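Local coordinates for protein myosin-17 (Arabidopsis thaliana, PDB 7KFL) that is a class XI myosin motor of plants whose globular tail, the cargo-binding domain, probably recognises the cargo that the motor carries along actin, at residues Q21-N26 and L74-S79; K29-C34 and G136-D141. All coordinates share one frame; numbering follows the deposited sequence.

Contact 1 of 2, residues Q21-N26 and L74-S79; sequences QNLGYN and LAYWLS
The rings of Y25 and Y76 meet obliquely, their planes 75° apart and their centroids 6.0 Å from each other, the side chains running past one another in opposite directions. OH of Y25 reaches CD1 of Y76 at 3.5 Å. At the edge of the Y76 ring, near its plane, lie the backbone N of G24 and water 1, while CD2 of Y76 lies above one face of the W77 ring, offset toward its rim. OD1 of N22 approaches CE1 of Y76 at 3.6 Å, its amide steeply turned to the ring. The same OD1 accepts from G24 N (2.7 Å) in an Asx turn, the donor above the carbonyl plane. This turn leads into strand 25-26 of a two-stranded antiparallel hairpin, against helix 71-89 of the largely helical tail. CG of Y76 is anti to its backbone N (chi1 -178°), and the ring carries OH to the 21-26 loop. There L23 N donates to it at 3.2 Å (N-H...O 150°). Water 2 donates to the same OH at 2.6 Å and also to G24 O. Water 1 accepts from it at 2.8 Å and donates to Q21 O. OH of Y25 bonds to OD1 of N232, OG of S79 to its backbone O.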
loop_
_atom_site.group_PDB
_atom_site.type_symbol
_atom_site.label_atom_id
_atom_site.label_comp_id
_atom_site.label_asym_id
_atom_site.label_seq_id
_atom_site.Cartn_x
_atom_site.Cartn_y
_atom_site.Cartn_z
ATOM N N GLN A 21 -19.423 -13.665 13.266
ATOM C CA GLN A 21 -20.477 -12.737 12.777
ATOM C C GLN A 21 -19.887 -11.335 12.590
ATOM O O GLN A 21 -18.835 -11.044 13.197
ATOM C CB GLN A 21 -21.632 -12.654 13.774
ATOM C CG GLN A 21 -22.353 -13.973 14.006
ATOM C CD GLN A 21 -23.261 -13.906 15.210
ATOM O OE1 GLN A 21 -23.530 -12.835 15.751
ATOM N NE2 GLN A 21 -23.743 -15.061 15.641
ATOM N N ASN A 22 -20.556 -10.495 11.796
ATOM C CA ASN A 22 -20.224 -9.054 11.648
ATOM C C ASN A 22 -20.709 -8.315 12.901
ATOM O O ASN A 22 -21.932 -8.117 13.035
ATOM C CB ASN A 22 -20.822 -8.457 10.372
ATOM C CG ASN A 22 -20.500 -6.988 10.191
ATOM O OD1 ASN A 22 -19.733 -6.407 10.960
ATOM N ND2 ASN A 22 -21.080 -6.375 9.174
ATOM N N LEU A 23 -19.783 -7.930 13.783
ATOM C CA LEU A 23 -20.081 -7.129 15.001
ATOM C C LEU A 23 -19.956 -5.634 14.680
ATOM O O LEU A 23 -20.196 -4.823 15.593
ATOM C CB LEU A 23 -19.128 -7.542 16.130
ATOM C CG LEU A 23 -19.183 -9.015 16.537
ATOM C CD1 LEU A 23 -18.396 -9.250 17.818
ATOM C CD2 LEU A 23 -20.619 -9.492 16.710
ATOM N N GLY A 24 -19.603 -5.289 13.436
ATOM C CA GLY A 24 -19.533 -3.898 12.953
ATOM C C GLY A 24 -18.670 -3.031 13.854
ATOM O O GLY A 24 -17.624 -3.521 14.317
ATOM N N TYR A 25 -19.096 -1.790 14.099
ATOM C CA TYR A 25 -18.305 -0.739 14.793
ATOM C C TYR A 25 -19.209 0.016 15.769
ATOM O O TYR A 25 -20.433 0.059 15.549
ATOM C CB TYR A 25 -17.649 0.185 13.762
ATOM C CG TYR A 25 -16.745 -0.550 12.806
ATOM C CD1 TYR A 25 -17.244 -1.136 11.652
ATOM C CD2 TYR A 25 -15.400 -0.717 13.088
ATOM C CE1 TYR A 25 -16.424 -1.849 10.793
ATOM C CE2 TYR A 25 -14.566 -1.424 12.238
ATOM C CZ TYR A 25 -15.079 -1.993 11.088
ATOM O OH TYR A 25 -14.256 -2.686 10.252
ATOM N N ASN A 26 -18.613 0.574 16.823
ATOM C CA ASN A 26 -19.306 1.385 17.858
ATOM C C ASN A 26 -18.461 2.634 18.119
ATOM O O ASN A 26 -17.331 2.488 18.610
ATOM C CB ASN A 26 -19.568 0.574 19.128
ATOM C CG ASN A 26 -20.504 1.276 20.090
ATOM O OD1 ASN A 26 -20.137 2.279 20.698
ATOM N ND2 ASN A 26 -21.714 0.759 20.233
ATOM N N LEU A 74 -11.399 -8.606 4.599
ATOM C CA LEU A 74 -9.981 -8.185 4.786
ATOM C C LEU A 74 -9.926 -6.802 5.441
ATOM O O LEU A 74 -9.165 -6.643 6.412
ATOM C CB LEU A 74 -9.248 -8.171 3.441
ATOM C CG LEU A 74 -8.670 -9.511 2.987
ATOM C CD1 LEU A 74 -8.287 -9.458 1.517
ATOM C CD2 LEU A 74 -7.472 -9.905 3.837
ATOM N N ALA A 75 -10.680 -5.837 4.912
ATOM C CA ALA A 75 -10.777 -4.454 5.442
ATOM C C ALA A 75 -11.273 -4.501 6.892
ATOM O O ALA A 75 -10.732 -3.749 7.735
ATOM C CB ALA A 75 -11.689 -3.628 4.566
ATOM N N TYR A 76 -12.252 -5.372 7.162
ATOM C CA TYR A 76 -12.854 -5.612 8.499
ATOM C C TYR A 76 -11.772 -6.086 9.474
ATOM O O TYR A 76 -11.622 -5.484 10.554
ATOM C CB TYR A 76 -13.989 -6.636 8.408
ATOM C CG TYR A 76 -14.688 -6.903 9.717
ATOM C CD1 TYR A 76 -15.558 -5.971 10.264
ATOM C CD2 TYR A 76 -14.476 -8.080 10.418
ATOM C CE1 TYR A 76 -16.201 -6.203 11.471
ATOM C CE2 TYR A 76 -15.110 -8.327 11.626
ATOM C CZ TYR A 76 -15.976 -7.385 12.155
ATOM O OH TYR A 76 -16.603 -7.621 13.344
ATOM N N TRP A 77 -11.032 -7.132 9.090
ATOM C CA TRP A 77 -10.031 -7.809 9.960
ATOM C C TRP A 77 -8.723 -7.012 10.021
ATOM O O TRP A 77 -7.961 -7.234 10.978
ATOM C CB TRP A 77 -9.811 -9.261 9.519
ATOM C CG TRP A 77 -10.857 -10.180 10.065
ATOM C CD1 TRP A 77 -11.718 -10.971 9.363
ATOM C CD2 TRP A 77 -11.185 -10.363 11.452
ATOM N NE1 TRP A 77 -12.543 -11.652 10.218
ATOM C CE2 TRP A 77 -12.241 -11.298 11.506
ATOM C CE3 TRP A 77 -10.685 -9.838 12.650
ATOM C CZ2 TRP A 77 -12.799 -11.714 12.713
ATOM C CZ3 TRP A 77 -11.234 -10.254 13.843
ATOM C CH2 TRP A 77 -12.277 -11.179 13.871
ATOM N N LEU A 78 -8.472 -6.115 9.066
ATOM C CA LEU A 78 -7.350 -5.144 9.163
ATOM C C LEU A 78 -7.624 -4.189 10.330
ATOM O O LEU A 78 -6.748 -4.056 11.206
ATOM C CB LEU A 78 -7.195 -4.370 7.852
ATOM C CG LEU A 78 -6.063 -3.343 7.852
ATOM C CD1 LEU A 78 -4.729 -4.016 7.581
ATOM C CD2 LEU A 78 -6.322 -2.239 6.841
ATOM N N SER A 79 -8.804 -3.559 10.334
ATOM C CA SER A 79 -9.237 -2.570 11.357
ATOM C C SER A 79 -9.260 -3.218 12.747
ATOM O O SER A 79 -8.811 -2.564 13.708
ATOM C CB SER A 79 -10.574 -1.980 11.008
ATOM O OG SER A 79 -10.845 -0.840 11.812
HETATM O O HOH W 1 -16.465 -10.251 14.167
HETATM O O HOH W 2 -16.048 -5.509 14.751
#

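Contact 2 of 2, residues K29-C34 and G136-D141; sequences KPVAAC and GLTKLD
CG2 of T138 touches both K29 and C34, 3.8 Å from CB of the first and 4.0 Å from SG of the second. The residues on one side come from the second strand of the 25-26/29-30 hairpin and the helix 31-43 that follows it; those on the other come from the long connection between strands 92-93 and 146-147, which folds here into a type I turn at G136-K139, closed by a weak K139 N to G136 O bond. SG of C34 also lies 3.8 Å from CA of T138, and beyond it CD2 of L140 approaches SG at 4.1 Å. Next to T138, L137 meets V31 methyl to methyl, CD2 against CG1 at 3.9 Å. The carbon chain of K29 crosses T138 obliquely, with CD 4.0 Å from T138 O, and then carries NZ off from the turn.

Farther out, K38 on helix 31-43 grips the turn through NZ, which donates to the carbonyls of both L137 and K139 and so ties the loop to the helix that it covers. P30, facing the other way, packs on helix 71-89. In T138, chi1 of 57° places OG1 between the backbone N and the carbonyl carbon, where it makes a weak hydrogen bond to OD1 of N26. L137 O, besides accepting from K38, lies 3.4 Å from CB of C34.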
loop_
_atom_site.group_PDB
_atom_site.type_symbol
_atom_site.label_atom_id
_atom_site.label_comp_id
_atom_site.label_asym_id
_atom_site.label_seq_id
_atom_site.Cartn_x
_atom_site.Cartn_y
_atom_site.Cartn_z
ATOM N N LYS A 29 -14.666 2.535 16.560
ATOM C CA LYS A 29 -13.838 1.461 17.176
ATOM C C LYS A 29 -14.347 0.092 16.726
ATOM O O LYS A 29 -15.550 -0.160 16.749
ATOM C CB LYS A 29 -13.849 1.605 18.701
ATOM C CG LYS A 29 -13.815 3.042 19.206
ATOM C CD LYS A 29 -13.435 3.174 20.669
ATOM C CE LYS A 29 -13.518 4.597 21.183
ATOM N NZ LYS A 29 -12.209 5.289 21.107
ATOM N N PRO A 30 -13.446 -0.828 16.300
ATOM C CA PRO A 30 -13.833 -2.185 15.910
ATOM C C PRO A 30 -14.311 -2.971 17.141
ATOM O O PRO A 30 -13.628 -2.958 18.152
ATOM C CB PRO A 30 -12.546 -2.778 15.310
ATOM C CG PRO A 30 -11.670 -1.572 15.045
ATOM C CD PRO A 30 -11.996 -0.626 16.178
ATOM N N VAL A 31 -15.473 -3.618 17.034
ATOM C CA VAL A 31 -16.167 -4.257 18.190
ATOM C C VAL A 31 -15.486 -5.591 18.527
ATOM O O VAL A 31 -15.223 -5.815 19.723
ATOM C CB VAL A 31 -17.675 -4.427 17.927
ATOM C CG1 VAL A 31 -18.332 -5.326 18.963
ATOM C CG2 VAL A 31 -18.377 -3.080 17.868
ATOM N N ALA A 32 -15.216 -6.438 17.525
ATOM C CA ALA A 32 -14.688 -7.814 17.710
ATOM C C ALA A 32 -13.365 -7.772 18.488
ATOM O O ALA A 32 -13.196 -8.600 19.403
ATOM C CB ALA A 32 -14.532 -8.512 16.379
ATOM N N ALA A 33 -12.473 -6.837 18.152
ATOM C CA ALA A 33 -11.178 -6.621 18.838
ATOM C C ALA A 33 -11.419 -6.315 20.323
ATOM O O ALA A 33 -10.681 -6.858 21.162
ATOM C CB ALA A 33 -10.413 -5.510 18.165
ATOM N N CYS A 34 -12.414 -5.477 20.630
ATOM C CA CYS A 34 -12.784 -5.061 22.010
ATOM C C CYS A 34 -13.410 -6.242 22.763
ATOM O O CYS A 34 -13.062 -6.441 23.941
ATOM C CB CYS A 34 -13.740 -3.873 21.998
ATOM S SG CYS A 34 -12.973 -2.340 21.411
ATOM N N GLY A 136 -20.526 -0.626 27.911
ATOM C CA GLY A 136 -20.389 -0.549 26.443
ATOM C C GLY A 136 -19.179 -1.332 25.965
ATOM O O GLY A 136 -18.126 -1.245 26.625
ATOM N N LEU A 137 -19.325 -2.058 24.852
ATOM C CA LEU A 137 -18.330 -3.035 24.329
ATOM C C LEU A 137 -16.995 -2.337 24.043
ATOM O O LEU A 137 -15.950 -2.927 24.373
ATOM C CB LEU A 137 -18.890 -3.699 23.065
ATOM C CG LEU A 137 -19.811 -4.900 23.286
ATOM C CD1 LEU A 137 -20.705 -4.718 24.504
ATOM C CD2 LEU A 137 -20.657 -5.163 22.050
ATOM N N THR A 138 -17.028 -1.131 23.471
ATOM C CA THR A 138 -15.828 -0.380 23.012
ATOM C C THR A 138 -15.311 0.547 24.122
ATOM O O THR A 138 -14.196 1.080 23.956
ATOM C CB THR A 138 -16.129 0.371 21.710
ATOM O OG1 THR A 138 -17.247 1.229 21.938
ATOM C CG2 THR A 138 -16.412 -0.569 20.560
ATOM N N LYS A 139 -16.080 0.733 25.201
ATOM C CA LYS A 139 -15.630 1.429 26.439
ATOM C C LYS A 139 -14.893 0.414 27.319
ATOM O O LYS A 139 -15.568 -0.477 27.867
ATOM C CB LYS A 139 -16.816 2.041 27.195
ATOM C CG LYS A 139 -16.492 2.611 28.573
ATOM C CD LYS A 139 -15.290 3.540 28.592
ATOM C CE LYS A 139 -15.051 4.178 29.945
ATOM N NZ LYS A 139 -13.661 4.677 30.072
ATOM N N LEU A 140 -13.570 0.557 27.460
ATOM C CA LEU A 140 -12.704 -0.427 28.166
ATOM C C LEU A 140 -12.005 0.250 29.352
ATOM O O LEU A 140 -11.533 1.396 29.193
ATOM C CB LEU A 140 -11.699 -1.056 27.189
ATOM C CG LEU A 140 -11.405 -0.291 25.897
ATOM C CD1 LEU A 140 -10.362 0.794 26.123
ATOM C CD2 LEU A 140 -10.948 -1.243 24.802
ATOM N N ASP A 141 -11.971 -0.443 30.497
ATOM C CA ASP A 141 -11.262 -0.026 31.738
ATOM C C ASP A 141 -9.823 0.341 31.365
ATOM O O ASP A 141 -9.182 -0.459 30.649
ATOM C CB ASP A 141 -11.306 -1.134 32.797
ATOM C CG ASP A 141 -10.662 -0.761 34.123
ATOM O OD1 ASP A 141 -10.858 0.389 34.569
ATOM O OD2 ASP A 141 -9.970 -1.624 34.701
#

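Both contacts are partly buried and share the small hairpin of strands 25-26 and 29-30, contact 1 using its first strand and contact 2 its second. The centre of contact 1 is about 19 Å from the centre of the chain, that of contact 2 about 27 Å. In contact 1 the buried side is helix 71-89, with S79; in contact 2 it is 29-34, with V31 and C34, under a partly exposed loop from much later in the sequence. The chemistry differs accordingly: tyrosine hydroxyls, backbone groups and bridging waters in the first, methyl groups, a thiol and the carbon chain of a lysine in the second. CD2 of Y25 comes within 3.5 Å of CA of P30, so the sites adjoin directly.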